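Local structure of pantothenate synthetase (3N8H) at residues Lys45-Ser48 / Val52-Val55; Val59-Phe64 / Asn68-Tyr73. The protein probably catalyses the ATP-dependent condensation of pantoate with beta-alanine to pantothenate, by way of a pantoyl-adenylate intermediate. All blocks are in the same frame, centred on the assembly; numbering follows the deposited sequence.

Overall arrangement
Contact 1 joins the last turn of helix 37-49 to strand 52-57 and lies in the interior, on one side of the parallel sheet; contact 2 joins the loop that follows this same strand to helix 67-72 and lies nearer the surface, beside the bound proline. They come one after the other along the chain, have no helix or strand in common, and stand about 26 Å apart, centre to centre. Their chemistry differs accordingly. In contact 1 an alanine methyl and the methylenes of a lysine meet one valine, whereas in contact 2 three aromatic rings form a cluster, with a carboxylate salt-bridged to R190 of the proline pocket.

Contact 1 of 2, residues Lys45-Ser48 / Val52-Val55; sequences KAKS and VVIV
With chi1 at 177°, V53 sets CG1 anti to its backbone N and CG2 anti to its carbonyl carbon, a fork that reaches the helix with both methyls. K47 comes to meet it by bending at chi2 and chi3, both near -75°, which brings CD to 3.5 Å from V53 CG2. Its CG also touches that methyl. The chain of K47 crosses the valine at a slant; CG and CD make the contact, and NZ goes on to a hydrogen bond with the carbonyl oxygen of D88. Strand 26-31, helix 37-49 and strand 52-57 form a beta-alpha-beta unit of the nucleotide-binding alpha/beta fold, and the contact joins the last turn of the helix to the start of the second strand, across the short connection between them. A46 faces this strand with a single methyl, its CB lying 4.0 Å from both V53 CG1 and V53 CG2; so small a side chain suits a helix face set close against a sheet. The beta-branched valine in turn suits an extended strand, and its CG2 touches both A46 and K47. A46 CB also packs on V29 of strand 26-31 and Y148 of strand 146-150, while the carbonyl oxygen of A46, 3.7 Å from V53 CG2, accepts a hydrogen bond from N50 ND2.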
loop_
_atom_site.group_PDB
_atom_site.type_symbol
_atom_site.label_atom_id
_atom_site.label_comp_id
_atom_site.label_asym_id
_atom_site.label_seq_id
_atom_site.Cartn_x
_atom_site.Cartn_y
_atom_site.Cartn_z
ATOM N N LYS A 45 -11.886 -25.996 0.434
ATOM C CA LYS A 45 -10.740 -26.013 1.312
ATOM C C LYS A 45 -10.932 -25.056 2.498
ATOM O O LYS A 45 -10.738 -25.443 3.658
ATOM C CB LYS A 45 -9.478 -25.658 0.530
ATOM C CG LYS A 45 -8.198 -25.833 1.324
ATOM C CD LYS A 45 -7.907 -27.305 1.611
ATOM C CE LYS A 45 -6.654 -27.454 2.479
ATOM N NZ LYS A 45 -6.585 -28.771 3.189
ATOM N N ALA A 46 -11.291 -23.805 2.209
ATOM C CA ALA A 46 -11.613 -22.840 3.247
ATOM C C ALA A 46 -12.676 -23.383 4.221
ATOM O O ALA A 46 -12.538 -23.247 5.451
ATOM C CB ALA A 46 -12.051 -21.510 2.642
ATOM N N LYS A 47 -13.708 -24.038 3.695
ATOM C CA LYS A 47 -14.789 -24.520 4.570
ATOM C C LYS A 47 -14.305 -25.621 5.506
ATOM O O LYS A 47 -14.725 -25.688 6.662
ATOM C CB LYS A 47 -16.010 -25.004 3.774
ATOM C CG LYS A 47 -16.907 -23.895 3.237
ATOM C CD LYS A 47 -17.802 -23.275 4.328
ATOM C CE LYS A 47 -18.895 -24.234 4.796
ATOM N NZ LYS A 47 -19.822 -23.556 5.764
ATOM N N SER A 48 -13.411 -26.474 5.010
ATOM C CA SER A 48 -12.901 -27.577 5.816
ATOM C C SER A 48 -11.930 -27.094 6.897
ATOM O O SER A 48 -11.529 -27.882 7.753
ATOM C CB SER A 48 -12.169 -28.573 4.934
ATOM O OG SER A 48 -10.915 -28.035 4.552
ATOM N N VAL A 52 -15.853 -19.560 9.697
ATOM C CA VAL A 52 -16.516 -18.568 8.865
ATOM C C VAL A 52 -15.766 -18.440 7.548
ATOM O O VAL A 52 -14.547 -18.246 7.526
ATOM C CB VAL A 52 -16.563 -17.203 9.552
ATOM C CG1 VAL A 52 -17.362 -16.205 8.724
ATOM C CG2 VAL A 52 -17.135 -17.340 10.955
ATOM N N VAL A 53 -16.496 -18.574 6.447
ATOM C CA VAL A 53 -15.899 -18.390 5.130
ATOM C C VAL A 53 -16.555 -17.200 4.472
ATOM O O VAL A 53 -17.795 -17.055 4.473
ATOM C CB VAL A 53 -16.024 -19.661 4.225
ATOM C CG1 VAL A 53 -15.453 -19.401 2.803
ATOM C CG2 VAL A 53 -15.305 -20.824 4.865
ATOM N N ILE A 54 -15.692 -16.341 3.952
ATOM C CA ILE A 54 -16.064 -15.160 3.206
ATOM C C ILE A 54 -15.555 -15.309 1.788
ATOM O O ILE A 54 -14.387 -15.660 1.561
ATOM C CB ILE A 54 -15.375 -13.902 3.786
ATOM C CG1 ILE A 54 -15.796 -13.666 5.235
ATOM C CG2 ILE A 54 -15.631 -12.677 2.905
ATOM C CD1 ILE A 54 -14.994 -12.548 5.917
ATOM N N VAL A 55 -16.418 -15.029 0.827
ATOM C CA VAL A 55 -16.013 -15.018 -0.576
ATOM C C VAL A 55 -16.297 -13.622 -1.117
ATOM O O VAL A 55 -17.389 -13.092 -0.904
ATOM C CB VAL A 55 -16.795 -16.080 -1.385
ATOM C CG1 VAL A 55 -16.598 -15.892 -2.896
ATOM C CG2 VAL A 55 -16.393 -17.503 -0.944
#

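Contact 2 of 2, residues Val59-Phe64 / Asn68-Tyr73; sequences VNPTQF and NDYQTY. With PRO (proline), chain C.
F64 and Y70 meet as an edge-to-face pair: the edge of the tyrosine is directed at the face of F64, with the planes at 71° and Y70 CD1 3.5 Å from F64 CD2, toward the rim of the ring. The phenylalanine then presents its own edge to the face of Y73 in an offset edge-to-face pair, planes at 80°, F64 CE1 being 3.7 Å from Y73 CD1. F64 is thus the middle member of an aromatic cluster, a place for a flat side chain that can offer a face to one neighbour and an edge to another. The side chain of Y73 comes within about 4 Å of the bound AMP, so the cluster borders the nucleotide and proline pocket.

Aliphatic groups complete the packing. V59, with CG1 anti to its backbone N (chi1 -171°), brings that compact methyl to both tyrosines, 4.0 Å from Y70 CE1 and Y73 CD2. P61 lies alongside Y70, its CG 3.6 Å from the tyrosine OH; the rigid ring suits the start of the short 3-10 turn 61-63.

The one charged group in the contact, D69, crosses F64 at about a right angle, OD2 lying 3.3 Å from F64 CD1. An acid suits this place, because the same oxygen makes a salt bridge to R190, which also hydrogen-bonds the bound proline. Q63, in the 3-10 turn, helps line the proline pocket and is predicted to bind pantoate and beta-alanine.

Helix 97-100 touches P61 and Y70 through E97, helix 127-142 packs on N60 and Q63, and M32, in the loop after strand 26-31, meets F64.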
loop_
_atom_site.group_PDB
_atom_site.type_symbol
_atom_site.label_atom_id
_atom_site.label_comp_id
_atom_site.label_asym_id
_atom_site.label_seq_id
_atom_site.Cartn_x
_atom_site.Cartn_y
_atom_site.Cartn_z
ATOM N N VAL A 59 -14.960 -7.515 -9.790
ATOM C CA VAL A 59 -14.184 -7.371 -10.998
ATOM C C VAL A 59 -13.422 -6.050 -10.927
ATOM O O VAL A 59 -13.948 -4.970 -11.233
ATOM C CB VAL A 59 -15.056 -7.396 -12.275
ATOM C CG1 VAL A 59 -14.148 -7.463 -13.485
ATOM C CG2 VAL A 59 -16.027 -8.612 -12.287
ATOM N N ASN A 60 -12.171 -6.151 -10.518
ATOM C CA ASN A 60 -11.339 -4.983 -10.273
ATOM C C ASN A 60 -10.823 -4.315 -11.548
ATOM O O ASN A 60 -9.942 -4.860 -12.214
ATOM C CB ASN A 60 -10.166 -5.377 -9.363
ATOM C CG ASN A 60 -9.225 -4.238 -9.120
ATOM O OD1 ASN A 60 -9.657 -3.108 -8.925
ATOM N ND2 ASN A 60 -7.924 -4.520 -9.140
ATOM N N PRO A 61 -11.340 -3.110 -11.870
ATOM C CA PRO A 61 -10.965 -2.449 -13.125
ATOM C C PRO A 61 -9.483 -2.092 -13.195
ATOM O O PRO A 61 -8.928 -2.021 -14.287
ATOM C CB PRO A 61 -11.762 -1.137 -13.114
ATOM C CG PRO A 61 -12.695 -1.218 -11.963
ATOM C CD PRO A 61 -12.258 -2.297 -11.050
ATOM N N THR A 62 -8.835 -1.861 -12.049
ATOM C CA THR A 62 -7.475 -1.293 -12.085
ATOM C C THR A 62 -6.456 -2.328 -12.524
ATOM O O THR A 62 -5.314 -2.002 -12.840
ATOM C CB THR A 62 -7.023 -0.676 -10.747
ATOM O OG1 THR A 62 -6.903 -1.705 -9.746
ATOM C CG2 THR A 62 -7.997 0.415 -10.295
ATOM N N GLN A 63 -6.874 -3.585 -12.545
ATOM C CA GLN A 63 -5.956 -4.638 -12.941
ATOM C C GLN A 63 -6.161 -5.136 -14.371
ATOM O O GLN A 63 -5.425 -6.013 -14.842
ATOM C CB GLN A 63 -5.997 -5.787 -11.938
ATOM C CG GLN A 63 -7.229 -6.674 -11.974
ATOM C CD GLN A 63 -7.168 -7.711 -10.874
ATOM O OE1 GLN A 63 -7.107 -8.924 -11.127
ATOM N NE2 GLN A 63 -7.156 -7.239 -9.637
ATOM N N PHE A 64 -7.163 -4.604 -15.056
ATOM C CA PHE A 64 -7.323 -4.946 -16.477
ATOM C C PHE A 64 -6.487 -3.982 -17.266
ATOM O O PHE A 64 -6.792 -2.793 -17.319
ATOM C CB PHE A 64 -8.775 -4.842 -16.913
ATOM C CG PHE A 64 -9.626 -5.964 -16.407
ATOM C CD1 PHE A 64 -10.019 -7.002 -17.263
ATOM C CD2 PHE A 64 -10.002 -6.007 -15.067
ATOM C CE1 PHE A 64 -10.790 -8.052 -16.789
ATOM C CE2 PHE A 64 -10.760 -7.057 -14.583
ATOM C CZ PHE A 64 -11.158 -8.084 -15.443
ATOM N N ASN A 68 -10.963 -4.191 -23.725
ATOM C CA ASN A 68 -11.898 -5.180 -24.270
ATOM C C ASN A 68 -12.045 -6.363 -23.323
ATOM O O ASN A 68 -13.145 -6.881 -23.081
ATOM C CB ASN A 68 -11.454 -5.649 -25.652
ATOM C CG ASN A 68 -12.565 -6.354 -26.408
ATOM O OD1 ASN A 68 -13.639 -5.780 -26.648
ATOM N ND2 ASN A 68 -12.319 -7.606 -26.787
ATOM N N ASP A 69 -10.921 -6.785 -22.776
ATOM C CA ASP A 69 -10.938 -7.823 -21.759
ATOM C C ASP A 69 -11.902 -7.434 -20.625
ATOM O O ASP A 69 -12.745 -8.237 -20.209
ATOM C CB ASP A 69 -9.530 -8.056 -21.219
ATOM C CG ASP A 69 -9.474 -9.196 -20.218
ATOM O OD1 ASP A 69 -10.324 -10.115 -20.309
ATOM O OD2 ASP A 69 -8.594 -9.158 -19.333
ATOM N N TYR A 70 -11.797 -6.195 -20.148
ATOM C CA TYR A 70 -12.666 -5.737 -19.071
ATOM C C TYR A 70 -14.125 -5.729 -19.504
ATOM O O TYR A 70 -14.991 -6.191 -18.771
ATOM C CB TYR A 70 -12.253 -4.348 -18.596
ATOM C CG TYR A 70 -13.063 -3.807 -17.436
ATOM C CD1 TYR A 70 -12.920 -4.329 -16.147
ATOM C CD2 TYR A 70 -13.951 -2.748 -17.618
ATOM C CE1 TYR A 70 -13.657 -3.821 -15.079
ATOM C CE2 TYR A 70 -14.688 -2.230 -16.555
ATOM C CZ TYR A 70 -14.540 -2.770 -15.290
ATOM O OH TYR A 70 -15.272 -2.255 -14.239
ATOM N N GLN A 71 -14.392 -5.193 -20.694
ATOM C CA GLN A 71 -15.761 -5.078 -21.188
ATOM C C GLN A 71 -16.453 -6.439 -21.298
ATOM O O GLN A 71 -17.621 -6.582 -20.947
ATOM C CB GLN A 71 -15.782 -4.397 -22.554
ATOM C CG GLN A 71 -15.161 -3.021 -22.603
ATOM C CD GLN A 71 -15.342 -2.384 -23.974
ATOM O OE1 GLN A 71 -16.464 -2.292 -24.477
ATOM N NE2 GLN A 71 -14.241 -1.954 -24.591
ATOM N N THR A 72 -15.723 -7.434 -21.784
ATOM C CA THR A 72 -16.269 -8.759 -22.001
ATOM C C THR A 72 -16.105 -9.706 -20.816
ATOM O O THR A 72 -16.552 -10.843 -20.887
ATOM C CB THR A 72 -15.594 -9.424 -23.225
ATOM O OG1 THR A 72 -14.173 -9.491 -23.006
ATOM C CG2 THR A 72 -15.890 -8.634 -24.517
ATOM N N TYR A 73 -15.452 -9.269 -19.738
ATOM C CA TYR A 73 -15.181 -10.206 -18.651
ATOM C C TYR A 73 -16.485 -10.857 -18.171
ATOM O O TYR A 73 -17.504 -10.181 -18.032
ATOM C CB TYR A 73 -14.471 -9.526 -17.476
ATOM C CG TYR A 73 -13.894 -10.574 -16.549
ATOM C CD1 TYR A 73 -12.707 -11.220 -16.868
ATOM C CD2 TYR A 73 -14.576 -10.967 -15.396
ATOM C CE1 TYR A 73 -12.178 -12.202 -16.040
ATOM C CE2 TYR A 73 -14.056 -11.948 -14.558
ATOM C CZ TYR A 73 -12.858 -12.567 -14.885
ATOM O OH TYR A 73 -12.335 -13.542 -14.055
HETATM N N PRO C . -7.411 -13.425 -12.637
HETATM C CA PRO C . -7.046 -12.024 -12.447
HETATM C C PRO C . -7.188 -11.255 -13.762
HETATM O O PRO C . -7.411 -11.879 -14.807
HETATM C CB PRO C . -5.576 -12.109 -12.031
HETATM C CG PRO C . -5.477 -13.422 -11.326
HETATM C CD PRO C . -6.435 -14.347 -12.032
#